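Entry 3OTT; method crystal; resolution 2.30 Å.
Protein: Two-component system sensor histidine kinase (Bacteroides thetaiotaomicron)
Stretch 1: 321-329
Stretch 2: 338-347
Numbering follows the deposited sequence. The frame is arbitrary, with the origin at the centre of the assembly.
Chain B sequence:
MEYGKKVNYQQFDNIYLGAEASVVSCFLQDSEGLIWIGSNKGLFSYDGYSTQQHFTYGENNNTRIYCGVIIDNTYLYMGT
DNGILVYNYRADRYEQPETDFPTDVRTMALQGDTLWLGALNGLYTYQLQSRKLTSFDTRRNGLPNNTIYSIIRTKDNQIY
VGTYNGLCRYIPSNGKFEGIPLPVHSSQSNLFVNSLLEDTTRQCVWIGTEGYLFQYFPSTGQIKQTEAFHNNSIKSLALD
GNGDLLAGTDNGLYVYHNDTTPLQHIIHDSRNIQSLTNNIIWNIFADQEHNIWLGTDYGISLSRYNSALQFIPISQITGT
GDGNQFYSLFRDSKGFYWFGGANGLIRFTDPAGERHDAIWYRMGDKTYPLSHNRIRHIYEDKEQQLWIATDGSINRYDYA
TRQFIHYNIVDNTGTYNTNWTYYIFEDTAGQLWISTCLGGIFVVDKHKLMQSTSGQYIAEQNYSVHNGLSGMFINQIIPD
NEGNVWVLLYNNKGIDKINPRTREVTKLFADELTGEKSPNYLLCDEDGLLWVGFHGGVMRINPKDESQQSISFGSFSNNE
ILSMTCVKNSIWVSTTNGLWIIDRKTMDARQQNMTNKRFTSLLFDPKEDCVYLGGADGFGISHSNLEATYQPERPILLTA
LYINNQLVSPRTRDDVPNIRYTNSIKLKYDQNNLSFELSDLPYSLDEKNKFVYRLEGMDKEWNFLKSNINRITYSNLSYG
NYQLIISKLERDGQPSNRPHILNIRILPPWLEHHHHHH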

ATOM      1  N   GLY B 321       0.916   1.016  -3.167  1.00 38.88           N
ATOM      2  CA  GLY B 321       2.268   1.546  -2.918  1.00 37.51           C
ATOM      3  C   GLY B 321       3.213   1.536  -4.119  1.00 35.95           C
ATOM      4  O   GLY B 321       4.398   1.807  -3.953  1.00 37.06           O
ATOM      5  N   ASP B 322       2.728   1.203  -5.319  1.00 34.39           N
ATOM      6  CA  ASP B 322       3.575   1.228  -6.558  1.00 32.22           C
ATOM      7  C   ASP B 322       4.103   2.622  -6.898  1.00 29.36           C
ATOM      8  O   ASP B 322       3.398   3.608  -6.763  1.00 29.23           O
ATOM      9  CB  ASP B 322       2.800   0.711  -7.777  1.00 32.73           C
ATOM     10  CG  ASP B 322       2.557  -0.807  -7.735  1.00 37.66           C
ATOM     11  OD1 ASP B 322       3.509  -1.567  -7.505  1.00 44.71           O
ATOM     12  OD2 ASP B 322       1.411  -1.257  -7.954  1.00 41.11           O
ATOM     13  N   GLY B 323       5.331   2.691  -7.369  1.00 26.33           N
ATOM     14  CA  GLY B 323       5.930   3.936  -7.723  1.00 24.14           C
ATOM     15  C   GLY B 323       5.710   4.313  -9.181  1.00 22.09           C
ATOM     16  O   GLY B 323       5.302   3.484  -9.961  1.00 21.29           O
ATOM     17  N   ASN B 324       5.942   5.588  -9.509  1.00 18.95           N
ATOM     18  CA  ASN B 324       6.012   6.033 -10.847  1.00 17.75           C
ATOM     19  C   ASN B 324       6.776   7.299 -10.844  1.00 17.26           C
ATOM     20  O   ASN B 324       6.598   8.079  -9.946  1.00 20.38           O
ATOM     21  CB  ASN B 324       4.619   6.305 -11.424  1.00 17.68           C
ATOM     22  CG  ASN B 324       4.600   6.216 -12.938  1.00 17.25           C
ATOM     23  OD1 ASN B 324       5.622   6.338 -13.587  1.00 16.88           O
ATOM     24  ND2 ASN B 324       3.451   5.922 -13.492  1.00 19.41           N
ATOM     25  N   GLN B 325       7.633   7.526 -11.830  1.00 16.68           N
ATOM     26  CA  GLN B 325       8.191   8.857 -12.073  1.00 15.88           C
ATOM     27  C   GLN B 325       7.461   9.498 -13.278  1.00 15.08           C
ATOM     28  O   GLN B 325       7.518   8.987 -14.404  1.00 13.96           O
ATOM     29  CB  GLN B 325       9.681   8.759 -12.379  1.00 16.45           C
ATOM     30  CG  GLN B 325      10.346  10.143 -12.662  1.00 18.68           C
ATOM     31  CD  GLN B 325      10.692  10.845 -11.383  1.00 22.41           C
ATOM     32  OE1 GLN B 325      11.096  10.203 -10.415  1.00 22.97           O
ATOM     33  NE2 GLN B 325      10.534  12.174 -11.361  1.00 21.46           N
ATOM     34  N   PHE B 326       6.812  10.632 -13.052  1.00 14.28           N
ATOM     35  CA  PHE B 326       5.914  11.204 -14.053  1.00 14.47           C
ATOM     36  C   PHE B 326       6.608  12.059 -15.070  1.00 14.48           C
ATOM     37  O   PHE B 326       7.284  13.039 -14.684  1.00 15.77           O
ATOM     38  CB  PHE B 326       4.767  11.993 -13.373  1.00 15.09           C
ATOM     39  CG  PHE B 326       3.831  11.125 -12.567  1.00 14.15           C
ATOM     40  CD1 PHE B 326       3.785  11.237 -11.202  1.00 13.59           C
ATOM     41  CD2 PHE B 326       3.000  10.200 -13.188  1.00 14.90           C
ATOM     42  CE1 PHE B 326       2.923  10.432 -10.469  1.00 12.99           C
ATOM     43  CE2 PHE B 326       2.140   9.375 -12.454  1.00 13.07           C
ATOM     44  CZ  PHE B 326       2.101   9.498 -11.115  1.00 13.30           C
ATOM     45  N   TYR B 327       6.486  11.664 -16.352  1.00 13.19           N
ATOM     46  CA  TYR B 327       7.089  12.383 -17.473  1.00 13.23           C
ATOM     47  C   TYR B 327       6.080  13.065 -18.423  1.00 13.29           C
ATOM     48  O   TYR B 327       6.439  13.979 -19.175  1.00 12.76           O
ATOM     49  CB  TYR B 327       8.093  11.510 -18.270  1.00 11.65           C
ATOM     50  CG  TYR B 327       9.303  11.073 -17.430  1.00 12.54           C
ATOM     51  CD1 TYR B 327      10.274  12.006 -16.992  1.00 10.67           C
ATOM     52  CD2 TYR B 327       9.477   9.752 -17.070  1.00 11.51           C
ATOM     53  CE1 TYR B 327      11.409  11.600 -16.228  1.00  9.70           C
ATOM     54  CE2 TYR B 327      10.591   9.336 -16.285  1.00  8.95           C
ATOM     55  CZ  TYR B 327      11.556  10.263 -15.902  1.00 11.18           C
ATOM     56  OH  TYR B 327      12.633   9.826 -15.136  1.00 12.83           O
ATOM     57  N   SER B 328       4.838  12.622 -18.374  1.00 14.45           N
ATOM     58  CA  SER B 328       3.761  13.186 -19.199  1.00 16.80           C
ATOM     59  C   SER B 328       2.499  13.251 -18.367  1.00 16.93           C
ATOM     60  O   SER B 328       2.048  12.246 -17.782  1.00 15.87           O
ATOM     61  CB  SER B 328       3.473  12.340 -20.417  1.00 16.20           C
ATOM     62  OG  SER B 328       4.658  12.081 -21.116  1.00 25.57           O
ATOM     63  N   LEU B 329       1.980  14.471 -18.298  1.00 17.70           N
ATOM     64  CA  LEU B 329       0.697  14.765 -17.698  1.00 17.37           C
ATOM     65  C   LEU B 329      -0.158  15.351 -18.819  1.00 18.94           C
ATOM     66  O   LEU B 329       0.337  16.096 -19.704  1.00 19.42           O
ATOM     67  CB  LEU B 329       0.879  15.770 -16.588  1.00 18.35           C
ATOM     68  CG  LEU B 329       2.024  15.469 -15.607  1.00 19.23           C
ATOM     69  CD1 LEU B 329       2.263  16.672 -14.719  1.00 18.99           C
ATOM     70  CD2 LEU B 329       1.756  14.211 -14.755  1.00 18.20           C
TER
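Stretch 2 338-347: WFGGANGLIR

Stretch 2 is a hairpin: strand 338-341 turns through Ala342 and Asn343 into a second strand that runs on through Arg347. Its first strand lies antiparallel to strand 326-329, with 150° between their N-to-C directions and a closest axial approach of 4.3 Å. Leu329 pairs with Phe339 (CA to CA, 4.5 Å), Ser328 with Gly340 (5.3 Å) and Phe326 with Gly341 (4.2 Å).

The register slips by one residue between the last two pairs, a beta bulge, and the hydrogen bonds record it. Gly340 O accepts from two successive amides, Tyr327 N at 2.8 Å (147° at the hydrogen) and Ser328 N at 3.0 Å (166°). Tyr327 has phi/psi of -112/-19, a departure from extended geometry that lets both amides address one carbonyl. Gly340 N returns a nearly linear bond to Ser328 O (2.8 Å, 176°).

Beyond the bulge, Ala342 N donates to Gln325 O (3.0 Å), which also receives a short CA-H...O contact from Gly341 CA (3.0 Å). An ideal CB on Gly341 would lie 1.6 Å from that same Gln325 O, so the approach depends on the absent side chain.

Two asparagines secure the turn. Asn324 OD1 accepts from Asn343 N (2.9 Å, 164°), while Asn324 ND2 donates to Gly344 O (3.2 Å, 165°), so one amide group uses both its ends on the turn. Gly344 O also accepts from Gly341 N within the hairpin (3.2 Å). Asn343 ND2 reaches back to Gly323 O (2.8 Å, 169°). Asn324 OD1 is 3.3 Å from Ala342 N, but the angle is too poor for a bond.

Apolar packing completes the contact. Leu329 CD2 sits over one face of the Phe339 ring, 3.5 Å from its centroid and 15° off the normal, and Phe326 CE2 meets Phe339 CB at 3.8 Å and Ile346 CD1 at 4.1 Å.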

ATOM      1  N   TRP B 338      -4.481  11.863 -17.390  1.00 16.66           N
ATOM      2  CA  TRP B 338      -3.597  10.815 -17.831  1.00 15.79           C
ATOM      3  C   TRP B 338      -2.179  11.214 -17.435  1.00 15.20           C
ATOM      4  O   TRP B 338      -1.575  12.098 -18.069  1.00 12.30           O
ATOM      5  CB  TRP B 338      -3.638  10.677 -19.339  1.00 16.53           C
ATOM      6  CG  TRP B 338      -4.919  10.167 -19.922  1.00 16.27           C
ATOM      7  CD1 TRP B 338      -5.953  10.906 -20.445  1.00 15.19           C
ATOM      8  CD2 TRP B 338      -5.266   8.800 -20.116  1.00 15.64           C
ATOM      9  NE1 TRP B 338      -6.944  10.073 -20.915  1.00 11.72           N
ATOM     10  CE2 TRP B 338      -6.547   8.774 -20.718  1.00 14.79           C
ATOM     11  CE3 TRP B 338      -4.641   7.590 -19.793  1.00 12.18           C
ATOM     12  CZ2 TRP B 338      -7.169   7.580 -21.080  1.00 14.34           C
ATOM     13  CZ3 TRP B 338      -5.258   6.440 -20.109  1.00 13.08           C
ATOM     14  CH2 TRP B 338      -6.507   6.431 -20.775  1.00 14.71           C
ATOM     15  N   PHE B 339      -1.685  10.546 -16.389  1.00 14.20           N
ATOM     16  CA  PHE B 339      -0.411  10.844 -15.781  1.00 14.38           C
ATOM     17  C   PHE B 339       0.435   9.570 -15.930  1.00 13.81           C
ATOM     18  O   PHE B 339       0.114   8.504 -15.355  1.00 11.88           O
ATOM     19  CB  PHE B 339      -0.631  11.126 -14.315  1.00 15.19           C
ATOM     20  CG  PHE B 339      -1.121  12.523 -14.020  1.00 19.12           C
ATOM     21  CD1 PHE B 339      -1.775  13.281 -14.991  1.00 15.63           C
ATOM     22  CD2 PHE B 339      -0.940  13.065 -12.742  1.00 19.68           C
ATOM     23  CE1 PHE B 339      -2.206  14.556 -14.711  1.00 18.17           C
ATOM     24  CE2 PHE B 339      -1.379  14.340 -12.447  1.00 22.90           C
ATOM     25  CZ  PHE B 339      -2.026  15.099 -13.467  1.00 20.62           C
ATOM     26  N   GLY B 340       1.503   9.683 -16.722  1.00 13.44           N
ATOM     27  CA  GLY B 340       2.359   8.514 -17.051  1.00 13.03           C
ATOM     28  C   GLY B 340       3.837   8.872 -16.934  1.00 13.85           C
ATOM     29  O   GLY B 340       4.233  10.065 -16.895  1.00 13.09           O
ATOM     30  N   GLY B 341       4.662   7.848 -16.910  1.00 12.90           N
ATOM     31  CA  GLY B 341       6.101   8.047 -16.868  1.00 14.33           C
ATOM     32  C   GLY B 341       6.849   6.739 -16.947  1.00 13.58           C
ATOM     33  O   GLY B 341       6.542   5.932 -17.773  1.00 14.84           O
ATOM     34  N   ALA B 342       7.766   6.506 -16.031  1.00 14.88           N
ATOM     35  CA  ALA B 342       8.661   5.335 -16.085  1.00 15.22           C
ATOM     36  C   ALA B 342       7.880   4.075 -15.881  1.00 16.45           C
ATOM     37  O   ALA B 342       8.206   3.065 -16.458  1.00 17.77           O
ATOM     38  CB  ALA B 342       9.725   5.433 -14.989  1.00 15.47           C
ATOM     39  N   ASN B 343       6.881   4.093 -14.999  1.00 16.70           N
ATOM     40  CA  ASN B 343       6.229   2.846 -14.607  1.00 16.79           C
ATOM     41  C   ASN B 343       4.785   2.764 -15.063  1.00 16.86           C
ATOM     42  O   ASN B 343       3.905   2.453 -14.240  1.00 18.18           O
ATOM     43  CB  ASN B 343       6.261   2.666 -13.073  1.00 17.07           C
ATOM     44  CG  ASN B 343       5.918   1.197 -12.634  1.00 20.67           C
ATOM     45  OD1 ASN B 343       6.083   0.226 -13.413  1.00 18.46           O
ATOM     46  ND2 ASN B 343       5.426   1.047 -11.391  1.00 19.23           N
ATOM     47  N   GLY B 344       4.517   3.052 -16.342  1.00 15.66           N
ATOM     48  CA  GLY B 344       3.147   2.917 -16.863  1.00 15.89           C
ATOM     49  C   GLY B 344       2.278   4.178 -16.797  1.00 16.66           C
ATOM     50  O   GLY B 344       2.758   5.294 -16.511  1.00 17.46           O
ATOM     51  N   LEU B 345       0.986   4.018 -17.037  1.00 16.28           N
ATOM     52  CA  LEU B 345       0.124   5.163 -17.295  1.00 15.40           C
ATOM     53  C   LEU B 345      -1.172   5.057 -16.496  1.00 14.78           C
ATOM     54  O   LEU B 345      -1.899   4.070 -16.598  1.00 14.47           O
ATOM     55  CB  LEU B 345      -0.185   5.233 -18.808  1.00 14.66           C
ATOM     56  CG  LEU B 345      -1.144   6.285 -19.379  1.00 16.87           C
ATOM     57  CD1 LEU B 345      -0.629   7.717 -19.299  1.00 13.38           C
ATOM     58  CD2 LEU B 345      -1.550   5.960 -20.862  1.00 16.48           C
ATOM     59  N   ILE B 346      -1.493   6.116 -15.776  1.00 14.00           N
ATOM     60  CA  ILE B 346      -2.621   6.099 -14.888  1.00 15.63           C
ATOM     61  C   ILE B 346      -3.716   7.039 -15.410  1.00 17.28           C
ATOM     62  O   ILE B 346      -3.432   8.234 -15.642  1.00 15.08           O
ATOM     63  CB  ILE B 346      -2.209   6.485 -13.474  1.00 16.00           C
ATOM     64  CG1 ILE B 346      -1.014   5.639 -13.007  1.00 16.12           C
ATOM     65  CG2 ILE B 346      -3.399   6.356 -12.481  1.00 17.97           C
ATOM     66  CD1 ILE B 346      -0.365   6.187 -11.736  1.00 16.91           C
ATOM     67  N   ARG B 347      -4.924   6.469 -15.600  1.00 17.05           N
ATOM     68  CA  ARG B 347      -6.136   7.220 -15.887  1.00 19.15           C
ATOM     69  C   ARG B 347      -7.009   7.398 -14.644  1.00 20.12           C
ATOM     70  O   ARG B 347      -7.306   6.423 -13.944  1.00 19.76           O
ATOM     71  CB  ARG B 347      -7.027   6.460 -16.865  1.00 19.94           C
ATOM     72  CG  ARG B 347      -7.986   7.312 -17.625  1.00 18.68           C
ATOM     73  CD  ARG B 347      -8.952   6.412 -18.341  1.00 20.67           C
ATOM     74  NE  ARG B 347     -10.053   6.063 -17.457  1.00 20.96           N
ATOM     75  CZ  ARG B 347     -11.194   5.506 -17.855  1.00 21.64           C
ATOM     76  NH1 ARG B 347     -11.382   5.221 -19.134  1.00 17.90           N
ATOM     77  NH2 ARG B 347     -12.160   5.273 -16.969  1.00 18.83           N
TER